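Apical membrane antigen 1 (Babesia divergens, PDB 4APM) probably acts at the moving junction during parasite invasion of host cells, as other apicomplexan AMA1 proteins do, and binds calcium. Local coordinates at residues Lys23-Ile29 with Thr48-Val53; Arg247-Glu251 with Ser350-Gln354; Asn259-Asp263 with Ser309-Asn315. All coordinates share one frame. Residues are numbered along the deposited sequence.

Overall arrangement
Contact 1 is the most buried (six of ten touching residues); contacts 2 and 3 are partly buried. Contacts 1 and 3 touch directly, centres about 10 Å apart: Ile-29 N is 2.6 Å from Ala-261 O, and Gly-28 N 3.0 Å from Asp-263 OD2. Contact 2 lies about 21 Å from contact 1 and about 20 Å from contact 3, centre to centre. Helix 249-257 relates all three: its first turn forms contact 2, its Phe-257 touches Ile-29 and Val-53 of contact 1, and the chain leaving it enters contact 3. Contact 1 packs around a histidine and adds two hydrogen bonds from Lys-50; contact 3 rests on four direct ones; contact 2 has none, water joining its polar groups.

Contact 1 of 3, residues Lys23-Ile29 with Thr48-Val53; sequences KSHGSGI and TGKCPV
In the PAN-type AMA1 fold, the end of helix 21-24 is joined to a loop that carries a disulfide cysteine and runs into strand 53-54, an outermost strand of a five-stranded antiparallel sheet. Lys-23 and Ser-24 finish the helix, and Lys-23 O accepts a 2.7 Å hydrogen bond from Lys-50 NZ, whose chain (chi1 to chi4 m, t, m, t) reaches back along the helix end. Ser-24 O lies 3.5 Å from Cys-51 SG, disulfide-bonded to Cys-217. His-25 sits against Lys-50 (CA to CA 4.4 Å); its O accepts from Lys-50 N at 3.0 Å, and its t rotamer inserts the ring into the loop. Gly-49 CA lies over one ring face, 3.4 Å from His-25 NE2, where a side chain would clash; at the ring edge, His-25 CD2 makes a tight 2.9 Å contact with Cys-51 N. Gly-26, with phi 83°, takes the chain out of the helix. Ser-27 pairs with Gly-49 (CA to CA 4.7 Å, Ser-27 CB to Gly-49 CA 3.7 Å) and turns OG to Asp-32, which also binds the backbone N of Thr-48 and Gly-49. Ile-29 lies 7.2 Å from Val-53 (CA to CA), with Ile-29 CG2 4.2 Å from Val-53 CG1.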
# COMPACT_ATOMS: atom_id res chain seq x y z
N LYS A 23 -10.67 3.18 -6.12
CA LYS A 23 -11.82 2.28 -5.89
C LYS A 23 -11.67 1.37 -4.68
O LYS A 23 -12.61 1.23 -3.92
CB LYS A 23 -12.10 1.39 -7.10
CG LYS A 23 -12.36 2.11 -8.41
CD LYS A 23 -12.97 1.10 -9.38
CE LYS A 23 -12.71 1.45 -10.83
NZ LYS A 23 -13.36 2.72 -11.25
N SER A 24 -10.56 0.63 -4.58
CA SER A 24 -10.41 -0.39 -3.53
C SER A 24 -10.18 0.19 -2.13
O SER A 24 -10.60 -0.40 -1.14
CB SER A 24 -9.27 -1.33 -3.87
OG SER A 24 -8.07 -0.60 -3.99
N HIS A 25 -9.54 1.36 -2.07
CA HIS A 25 -9.34 2.07 -0.81
C HIS A 25 -10.21 3.33 -0.70
O HIS A 25 -10.95 3.50 0.26
CB HIS A 25 -7.84 2.42 -0.66
CG HIS A 25 -7.47 2.98 0.67
ND1 HIS A 25 -6.94 4.22 0.82
CD2 HIS A 25 -7.58 2.44 1.94
CE1 HIS A 25 -6.71 4.45 2.11
NE2 HIS A 25 -7.10 3.35 2.81
N GLY A 26 -10.10 4.23 -1.66
CA GLY A 26 -11.06 5.34 -1.84
C GLY A 26 -10.81 6.55 -0.94
O GLY A 26 -11.58 7.50 -0.95
N SER A 27 -9.72 6.54 -0.19
CA SER A 27 -9.40 7.67 0.67
C SER A 27 -7.87 7.88 0.71
O SER A 27 -7.13 7.27 -0.09
CB SER A 27 -9.99 7.45 2.06
OG SER A 27 -9.73 8.56 2.89
N GLY A 28 -7.41 8.75 1.59
CA GLY A 28 -5.99 9.05 1.67
C GLY A 28 -5.26 7.89 2.34
O GLY A 28 -5.88 7.09 3.01
N ILE A 29 -3.95 7.80 2.12
CA ILE A 29 -3.16 6.63 2.53
C ILE A 29 -2.09 7.13 3.49
O ILE A 29 -2.05 6.76 4.66
CB ILE A 29 -2.52 5.91 1.30
CG1 ILE A 29 -3.66 5.35 0.41
CG2 ILE A 29 -1.60 4.77 1.75
CD1 ILE A 29 -3.22 4.81 -0.93
N THR A 48 -11.50 6.91 6.57
CA THR A 48 -12.60 6.14 6.03
C THR A 48 -12.09 5.17 4.97
O THR A 48 -12.88 4.54 4.29
CB THR A 48 -13.67 7.06 5.37
OG1 THR A 48 -13.05 7.85 4.37
CG2 THR A 48 -14.28 7.99 6.38
N GLY A 49 -10.78 5.09 4.80
CA GLY A 49 -10.20 4.20 3.79
C GLY A 49 -10.53 2.73 4.00
O GLY A 49 -10.62 2.27 5.15
N LYS A 50 -10.70 2.01 2.89
CA LYS A 50 -11.23 0.65 2.87
C LYS A 50 -10.14 -0.46 2.95
O LYS A 50 -10.45 -1.63 3.25
CB LYS A 50 -12.14 0.46 1.66
CG LYS A 50 -13.49 1.19 1.77
CD LYS A 50 -14.35 1.00 0.53
CE LYS A 50 -13.59 1.40 -0.74
NZ LYS A 50 -14.44 1.69 -1.94
N CYS A 51 -8.88 -0.08 2.74
CA CYS A 51 -7.75 -0.96 2.94
C CYS A 51 -6.99 -0.58 4.22
O CYS A 51 -6.78 0.60 4.50
CB CYS A 51 -6.81 -0.84 1.76
SG CYS A 51 -7.54 -1.35 0.20
N PRO A 52 -6.58 -1.60 5.00
CA PRO A 52 -5.59 -1.32 6.04
C PRO A 52 -4.25 -0.99 5.37
O PRO A 52 -4.05 -1.32 4.19
CB PRO A 52 -5.50 -2.66 6.78
CG PRO A 52 -6.05 -3.72 5.81
CD PRO A 52 -6.55 -3.01 4.58
N VAL A 53 -3.41 -0.23 6.06
CA VAL A 53 -2.13 0.22 5.53
C VAL A 53 -0.99 -0.42 6.37
O VAL A 53 -0.81 -0.09 7.54
CB VAL A 53 -2.04 1.77 5.61
CG1 VAL A 53 -0.75 2.26 4.99
CG2 VAL A 53 -3.25 2.42 4.91
O HOH W 1 -13.64 5.27 1.16

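Contact 2 of 3, residues Arg247-Glu251 with Ser350-Gln354; sequences RDAEE and SPLEQ
Glu-250 lays its side chain over Leu-352 and Pro-351: CG is 3.6 Å from Leu-352 CD2 and 4.4 Å from Pro-351 CB. Its chi2 of 94°, between the standard wells, leaves OE1 where two waters reach it. CA atoms are 4.8 Å apart at Glu-250 and Pro-351, 6.2 Å at Ala-249 and Glu-353. Ala-249 CB points toward the loop, 3.7 Å from Glu-353 CG. No direct hydrogen bond crosses; Glu-250 CA makes a 3.4 Å CA-H...O contact to Pro-351 O. One water links Ala-249 N (2.8 Å) and Glu-353 OE2 (2.5 Å) and donates weakly to Glu-250 OE1 (3.3 Å); the other links Glu-250 OE1 (2.4 Å) to Glu-353 N (2.9 Å). The helix begins at Ala-249 after N-cap Asp-248 (OD1 to Glu-251 N 2.9 Å); a 3-10 segment begins at Glu-353, after an ST turn (Leu-352 N to Ser-350 OG 3.2 Å). Helix 249-257 thus meets the loop after strand 342-346, with Ala-249 on that strand's Met-345 and on Tyr-319 of strand 316-320.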
# COMPACT_ATOMS: atom_id res chain seq x y z
N ARG A 247 18.22 1.70 -0.88
CA ARG A 247 19.06 0.60 -0.39
C ARG A 247 18.30 -0.71 -0.36
O ARG A 247 18.89 -1.76 -0.38
CB ARG A 247 19.58 0.93 0.99
CG ARG A 247 20.79 1.83 0.94
CD ARG A 247 21.16 2.31 2.32
NE ARG A 247 20.18 3.27 2.80
CZ ARG A 247 20.26 3.85 3.98
NH1 ARG A 247 21.28 3.57 4.77
NH2 ARG A 247 19.31 4.69 4.37
N ASP A 248 16.97 -0.65 -0.33
CA ASP A 248 16.15 -1.86 -0.27
C ASP A 248 14.69 -1.52 -0.60
O ASP A 248 14.34 -0.34 -0.71
CB ASP A 248 16.27 -2.53 1.13
CG ASP A 248 16.22 -1.53 2.26
OD1 ASP A 248 15.32 -0.64 2.23
OD2 ASP A 248 17.06 -1.62 3.19
N ALA A 249 13.88 -2.56 -0.82
CA ALA A 249 12.44 -2.39 -1.04
C ALA A 249 11.79 -1.50 0.03
O ALA A 249 11.02 -0.59 -0.29
CB ALA A 249 11.74 -3.75 -1.13
N GLU A 250 12.13 -1.72 1.29
CA GLU A 250 11.54 -0.88 2.37
C GLU A 250 11.76 0.63 2.22
O GLU A 250 10.86 1.43 2.52
CB GLU A 250 12.04 -1.31 3.73
CG GLU A 250 11.86 -2.78 3.98
CD GLU A 250 13.09 -3.57 3.61
OE1 GLU A 250 13.26 -3.90 2.41
OE2 GLU A 250 13.89 -3.86 4.54
N GLU A 251 12.99 1.01 1.87
CA GLU A 251 13.31 2.39 1.63
C GLU A 251 12.49 2.91 0.44
O GLU A 251 11.83 3.94 0.53
CB GLU A 251 14.80 2.58 1.37
CG GLU A 251 15.26 4.04 1.48
CD GLU A 251 16.76 4.15 1.67
OE1 GLU A 251 17.53 3.75 0.75
OE2 GLU A 251 17.19 4.56 2.78
N SER A 350 2.53 -4.26 2.20
CA SER A 350 3.78 -4.49 2.87
C SER A 350 4.97 -3.78 2.21
O SER A 350 5.11 -3.78 0.98
CB SER A 350 4.07 -5.99 2.95
OG SER A 350 5.19 -6.14 3.81
N PRO A 351 5.84 -3.18 3.01
CA PRO A 351 7.14 -2.67 2.53
C PRO A 351 8.25 -3.74 2.31
O PRO A 351 9.37 -3.39 1.89
CB PRO A 351 7.58 -1.74 3.67
CG PRO A 351 6.98 -2.37 4.91
CD PRO A 351 5.63 -2.89 4.45
N LEU A 352 7.98 -5.01 2.64
CA LEU A 352 9.03 -6.07 2.71
C LEU A 352 9.02 -6.94 1.50
O LEU A 352 7.97 -7.53 1.18
CB LEU A 352 8.80 -6.99 3.91
CG LEU A 352 8.76 -6.38 5.29
CD1 LEU A 352 8.72 -7.48 6.36
CD2 LEU A 352 9.97 -5.45 5.44
N GLU A 353 10.18 -7.14 0.88
CA GLU A 353 10.31 -8.17 -0.16
C GLU A 353 9.80 -9.50 0.33
O GLU A 353 9.25 -10.27 -0.44
CB GLU A 353 11.76 -8.38 -0.61
CG GLU A 353 12.27 -7.39 -1.64
CD GLU A 353 13.73 -7.65 -1.99
OE1 GLU A 353 14.12 -8.84 -2.03
OE2 GLU A 353 14.50 -6.68 -2.11
N GLN A 354 10.06 -9.81 1.60
CA GLN A 354 9.67 -11.12 2.13
C GLN A 354 8.19 -11.40 1.93
O GLN A 354 7.76 -12.53 2.08
CB GLN A 354 9.88 -11.22 3.65
CG GLN A 354 11.20 -10.79 4.21
CD GLN A 354 11.07 -10.59 5.71
OE1 GLN A 354 10.06 -10.98 6.31
NE2 GLN A 354 12.07 -9.97 6.31
O HOH W 2 14.89 -5.12 -0.25
O HOH W 3 12.65 -6.23 2.12

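Contact 3 of 3, residues Asn259-Asp263 with Ser309-Asn315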
# COMPACT_ATOMS: atom_id res chain seq x y z
N ASN A 259 4.54 10.32 -0.53
CA ASN A 259 3.97 11.03 -1.68
C ASN A 259 2.64 10.45 -2.07
O ASN A 259 2.06 10.81 -3.10
CB ASN A 259 4.94 10.94 -2.86
CG ASN A 259 6.23 11.72 -2.60
OD1 ASN A 259 7.30 11.14 -2.31
ND2 ASN A 259 6.11 13.02 -2.58
N ALA A 260 2.17 9.48 -1.26
CA ALA A 260 0.95 8.75 -1.56
C ALA A 260 -0.22 9.67 -1.26
O ALA A 260 -0.04 10.77 -0.74
CB ALA A 260 0.87 7.47 -0.71
N ALA A 261 -1.41 9.22 -1.63
CA ALA A 261 -2.66 9.92 -1.33
C ALA A 261 -2.69 10.44 0.11
O ALA A 261 -2.48 9.66 1.05
CB ALA A 261 -3.84 8.99 -1.57
N ALA A 262 -2.99 11.73 0.25
CA ALA A 262 -2.96 12.44 1.53
C ALA A 262 -4.15 13.38 1.58
O ALA A 262 -4.29 14.23 0.72
CB ALA A 262 -1.65 13.25 1.67
N ASP A 263 -5.00 13.24 2.59
CA ASP A 263 -6.19 14.08 2.71
C ASP A 263 -5.92 15.44 3.44
O ASP A 263 -6.82 16.00 4.07
CB ASP A 263 -7.30 13.30 3.42
CG ASP A 263 -7.77 12.08 2.63
OD1 ASP A 263 -7.64 12.06 1.39
OD2 ASP A 263 -8.28 11.12 3.26
N SER A 309 -8.34 13.51 -1.03
CA SER A 309 -7.59 12.95 -2.15
C SER A 309 -8.45 12.00 -3.01
O SER A 309 -8.11 11.72 -4.14
CB SER A 309 -6.37 12.18 -1.61
OG SER A 309 -6.81 11.14 -0.72
N LYS A 310 -9.54 11.48 -2.45
CA LYS A 310 -10.28 10.37 -3.05
C LYS A 310 -9.40 9.15 -3.39
O LYS A 310 -9.75 8.38 -4.30
CB LYS A 310 -10.97 10.82 -4.34
CG LYS A 310 -11.70 12.14 -4.22
CD LYS A 310 -12.80 12.03 -3.20
CE LYS A 310 -14.01 11.32 -3.79
NZ LYS A 310 -15.23 11.69 -3.01
N GLY A 311 -8.26 8.99 -2.72
CA GLY A 311 -7.33 7.90 -3.05
C GLY A 311 -6.31 8.18 -4.14
O GLY A 311 -5.64 7.25 -4.61
N VAL A 312 -6.21 9.44 -4.57
CA VAL A 312 -5.38 9.84 -5.70
C VAL A 312 -4.06 10.35 -5.18
O VAL A 312 -4.02 11.13 -4.25
CB VAL A 312 -6.05 10.97 -6.53
CG1 VAL A 312 -5.10 11.50 -7.59
CG2 VAL A 312 -7.33 10.45 -7.18
N GLY A 313 -2.97 9.85 -5.76
CA GLY A 313 -1.62 10.16 -5.29
C GLY A 313 -0.57 9.25 -5.91
O GLY A 313 -0.87 8.41 -6.78
N MET A 314 0.69 9.44 -5.54
CA MET A 314 1.70 8.52 -6.04
C MET A 314 1.72 7.26 -5.20
O MET A 314 2.52 7.16 -4.27
CB MET A 314 3.06 9.17 -6.03
CG MET A 314 3.03 10.56 -6.64
SD MET A 314 4.70 11.19 -6.85
CE MET A 314 4.31 12.89 -7.29
N ASN A 315 0.88 6.30 -5.56
CA ASN A 315 0.51 5.16 -4.70
C ASN A 315 1.23 3.83 -4.97
O ASN A 315 0.92 2.82 -4.33
CB ASN A 315 -1.00 4.91 -4.77
CG ASN A 315 -1.82 6.11 -4.31
OD1 ASN A 315 -1.38 6.89 -3.46
ND2 ASN A 315 -3.06 6.22 -4.83
O HOH W 4 -2.52 13.31 -2.34
O HOH W 5 -10.23 11.21 0.39
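The hydrogen bond from Ser-309 OG to Asp-263 OD1 is very short, 2.4 Å, and the same carboxylate oxygen also accepts from Ser-309 N at 2.9 Å. Ser-309 OG accepts in turn from Gly-311 N at 3.3 Å, an ST turn opening a type I' beta turn closed by Val-312 N to Ser-309 O (3.0 Å). Positive phi at Lys-310 (53°) and Gly-311 (87°) fits that turn. The segments flank unmodelled residues 266-304, so they close the base of a long excursion between helix 249-257 and strand 316-320, consistent with the mobile domain II loop known in AMA1 proteins. Further from the gap, Met-314 N donates to Asn-259 O (3.1 Å), Ala-261 N to Asn-315 OD1 (3.0 Å) and Asn-315 ND2 to Gly-311 O (2.8 Å). Ala-261 CB packs against Gly-311 C (3.7 Å) and Val-312 O (3.4 Å). A CB on Gly-313, 4.1 Å from Ala-261 (CA to CA), would lie 2.3 Å from Ala-261 N. The second oxygen, Asp-263 OD2, accepts from the backbone N of Gly-28 and of Leu-33.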